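Local coordinates for protein aminoacyl-tRNA synthetase (Cryptosporidium parvum, PDB 5F9Z) that probably charges tRNA(Pro) with proline in an ATP-dependent reaction, as a class II prolyl-tRNA synthetase, and is captured here with halofuginone and an ATP analogue, at residues E102-T107 against I118-T123. Sequence-based numbering, arbitrary orientation.
Sequences EVAWVT and IAIRPT. With HFG (7-bromo-6-chloro-3-{3-[(2R,3S)-3-hydroxypiperidin-2-yl]-2-oxopropyl}quinazolin-4(3H)-one), chain E.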
loop_
_atom_site.group_PDB
_atom_site.type_symbol
_atom_site.label_atom_id
_atom_site.label_comp_id
_atom_site.label_asym_id
_atom_site.label_seq_id
_atom_site.Cartn_x
_atom_site.Cartn_y
_atom_site.Cartn_z
ATOM N N GLU A 102 18.851 12.858 -4.874
ATOM C CA GLU A 102 17.442 12.611 -5.148
ATOM C C GLU A 102 16.654 13.881 -5.438
ATOM O O GLU A 102 15.521 13.790 -5.920
ATOM C CB GLU A 102 16.790 11.872 -3.973
ATOM C CG GLU A 102 17.316 10.466 -3.743
ATOM C CD GLU A 102 16.519 9.716 -2.693
ATOM O OE1 GLU A 102 15.532 10.284 -2.178
ATOM O OE2 GLU A 102 16.875 8.559 -2.383
ATOM N N VAL A 103 17.221 15.055 -5.164
ATOM C CA VAL A 103 16.494 16.304 -5.358
ATOM C C VAL A 103 16.426 16.620 -6.845
ATOM O O VAL A 103 17.456 16.715 -7.521
ATOM C CB VAL A 103 17.158 17.452 -4.588
ATOM C CG1 VAL A 103 16.246 18.665 -4.569
ATOM C CG2 VAL A 103 17.513 17.018 -3.178
ATOM N N ALA A 104 15.211 16.792 -7.360
ATOM C CA ALA A 104 15.012 17.273 -8.721
ATOM C C ALA A 104 15.039 18.797 -8.705
ATOM O O ALA A 104 14.236 19.428 -8.010
ATOM C CB ALA A 104 13.694 16.758 -9.296
ATOM N N TRP A 105 15.958 19.384 -9.466
ATOM C CA TRP A 105 16.189 20.822 -9.452
ATOM C C TRP A 105 15.709 21.450 -10.752
ATOM O O TRP A 105 16.079 20.999 -11.841
ATOM C CB TRP A 105 17.672 21.135 -9.242
ATOM C CG TRP A 105 18.165 20.820 -7.868
ATOM C CD1 TRP A 105 18.811 19.686 -7.467
ATOM C CD2 TRP A 105 18.052 21.649 -6.705
ATOM N NE1 TRP A 105 19.109 19.759 -6.128
ATOM C CE2 TRP A 105 18.653 20.954 -5.637
ATOM C CE3 TRP A 105 17.502 22.911 -6.464
ATOM C CZ2 TRP A 105 18.718 21.478 -4.348
ATOM C CZ3 TRP A 105 17.569 23.431 -5.185
ATOM C CH2 TRP A 105 18.171 22.714 -4.143
ATOM N N VAL A 106 14.892 22.494 -10.631
ATOM C CA VAL A 106 14.535 23.335 -11.768
ATOM C C VAL A 106 15.633 24.383 -11.919
ATOM O O VAL A 106 15.799 25.249 -11.056
ATOM C CB VAL A 106 13.162 23.990 -11.580
ATOM C CG1 VAL A 106 12.864 24.939 -12.731
ATOM C CG2 VAL A 106 12.078 22.929 -11.463
ATOM N N THR A 107 16.392 24.302 -13.010
ATOM C CA THR A 107 17.542 25.169 -13.216
ATOM C C THR A 107 17.348 26.175 -14.343
ATOM O O THR A 107 18.241 26.994 -14.580
ATOM C CB THR A 107 18.796 24.331 -13.496
ATOM O OG1 THR A 107 18.626 23.610 -14.723
ATOM C CG2 THR A 107 19.040 23.344 -12.364
ATOM N N ILE A 118 15.738 25.977 -8.187
ATOM C CA ILE A 118 14.609 25.725 -7.300
ATOM C C ILE A 118 14.347 24.227 -7.263
ATOM O O ILE A 118 14.303 23.571 -8.312
ATOM C CB ILE A 118 13.361 26.499 -7.754
ATOM C CG1 ILE A 118 13.638 28.004 -7.736
ATOM C CG2 ILE A 118 12.175 26.165 -6.870
ATOM C CD1 ILE A 118 12.488 28.846 -8.247
ATOM N N ALA A 119 14.169 23.689 -6.061
ATOM C CA ALA A 119 13.996 22.257 -5.868
ATOM C C ALA A 119 12.534 21.858 -6.005
ATOM O O ALA A 119 11.635 22.569 -5.544
ATOM C CB ALA A 119 14.517 21.835 -4.494
ATOM N N ILE A 120 12.302 20.718 -6.646
ATOM C CA ILE A 120 10.981 20.101 -6.644
ATOM C C ILE A 120 10.804 19.353 -5.330
ATOM O O ILE A 120 11.698 18.620 -4.894
ATOM C CB ILE A 120 10.807 19.161 -7.847
ATOM C CG1 ILE A 120 10.874 19.945 -9.158
ATOM C CG2 ILE A 120 9.486 18.417 -7.755
ATOM C CD1 ILE A 120 10.581 19.101 -10.376
ATOM N N ARG A 121 9.649 19.543 -4.698
ATOM C CA ARG A 121 9.297 18.997 -3.394
ATOM C C ARG A 121 9.534 17.492 -3.298
ATOM O O ARG A 121 8.860 16.712 -3.981
ATOM C CB ARG A 121 7.833 19.326 -3.100
ATOM C CG ARG A 121 7.169 18.489 -2.030
ATOM C CD ARG A 121 5.679 18.777 -2.002
ATOM N NE ARG A 121 5.049 18.514 -3.293
ATOM C CZ ARG A 121 3.909 19.066 -3.698
ATOM N NH1 ARG A 121 3.271 19.928 -2.916
ATOM N NH2 ARG A 121 3.411 18.764 -4.889
ATOM N N PRO A 122 10.497 17.051 -2.481
ATOM C CA PRO A 122 10.597 15.627 -2.140
ATOM C C PRO A 122 9.827 15.270 -0.884
ATOM O O PRO A 122 9.611 14.078 -0.620
ATOM C CB PRO A 122 12.105 15.449 -1.922
ATOM C CG PRO A 122 12.514 16.758 -1.309
ATOM C CD PRO A 122 11.615 17.825 -1.911
ATOM N N THR A 123 9.431 16.285 -0.116
ATOM C CA THR A 123 8.651 16.182 1.109
ATOM C C THR A 123 8.494 17.604 1.633
ATOM O O THR A 123 9.294 18.480 1.287
ATOM C CB THR A 123 9.325 15.276 2.138
ATOM O OG1 THR A 123 8.528 15.227 3.327
ATOM C CG2 THR A 123 10.717 15.796 2.464
HETATM O "O4'" HFG E . 9.879 12.254 4.122
HETATM C C21 HFG E . 10.368 11.758 5.095
HETATM C "C3'" HFG E . 9.610 11.756 6.442
HETATM C "C2'" HFG E . 8.111 12.023 6.293
HETATM N "N1'" HFG E . 7.884 13.250 5.658
HETATM C "C6'" HFG E . 6.568 13.316 5.097
HETATM C "C5'" HFG E . 5.622 12.272 5.696
HETATM C "C4'" HFG E . 6.084 10.933 5.476
HETATM C C39 HFG E . 7.492 10.856 5.494
HETATM O "O7'" HFG E . 7.930 9.551 6.142
HETATM C "C1'" HFG E . 11.856 11.062 5.006
HETATM N N3 HFG E . 12.558 11.518 3.732
HETATM C C4 HFG E . 12.985 12.834 3.615
HETATM O O11 HFG E . 12.801 13.631 4.537
HETATM C C10 HFG E . 13.614 13.242 2.476
HETATM C C5 HFG E . 14.075 14.600 2.319
HETATM C C2 HFG E . 12.758 10.666 2.749
HETATM N N1 HFG E . 13.370 11.031 1.613
HETATM C C9 HFG E . 13.804 12.319 1.466
HETATM C C8 HFG E . 14.446 12.703 0.279
HETATM C C7 HFG E . 14.895 14.038 0.129
HETATM BR BR1 HFG E . 15.788 14.569 -1.528
HETATM C C6 HFG E . 14.703 14.976 1.155
HETATM CL CL1 HFG E . 15.266 16.636 0.961
HETATM O O HOH W 1 13.047 16.377 -5.950
#
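The indole of W105 lies over A119, whose CB sits above the six-membered ring in a CH-pi contact, 3.7 Å from the centroid and 20° off its normal. V103 CG1 meets that same face on the five-membered-ring side, near NE1 and CE2, and the backbone N of I118 lies in the ring plane at the edge. With chi1 at -70°, W105 CG stands anti to its carbonyl carbon and the ring leans across to the partner strand; alanine suits position 119 because a lone methyl lets so broad a ring come down close to the backbone. V103 divides its two branches: CG1 touches A119 CB at 3.6 Å, while CG2 rests 3.4 Å from the bromine BR1 of halofuginone. On the other face of the sheet V106 and I120 cross at about a right angle, CG2 to CG1, and A104 CB, small enough to slip in alongside, packs on I120; beta-branched residues favour such extended chain. V106 and I118 form a hydrogen-bonded pair, joined both ways, and I120 N reaches A104 O at 2.7 Å in an almost straight bond. Where direct pairing ends, a water bridges A104 N and I120 O. Beyond it P122 lays its ring carbons CB and CG against the halogenated ring, and T123 OG1, also bonded to E125, accepts a hydrogen bond from N1' of the inhibitor's piperidine (3.1 Å). This is an antiparallel beta hairpin of the class II synthetase core, extended by strand 83-85 beyond 112-120, whose base forms part of the halofuginone pocket.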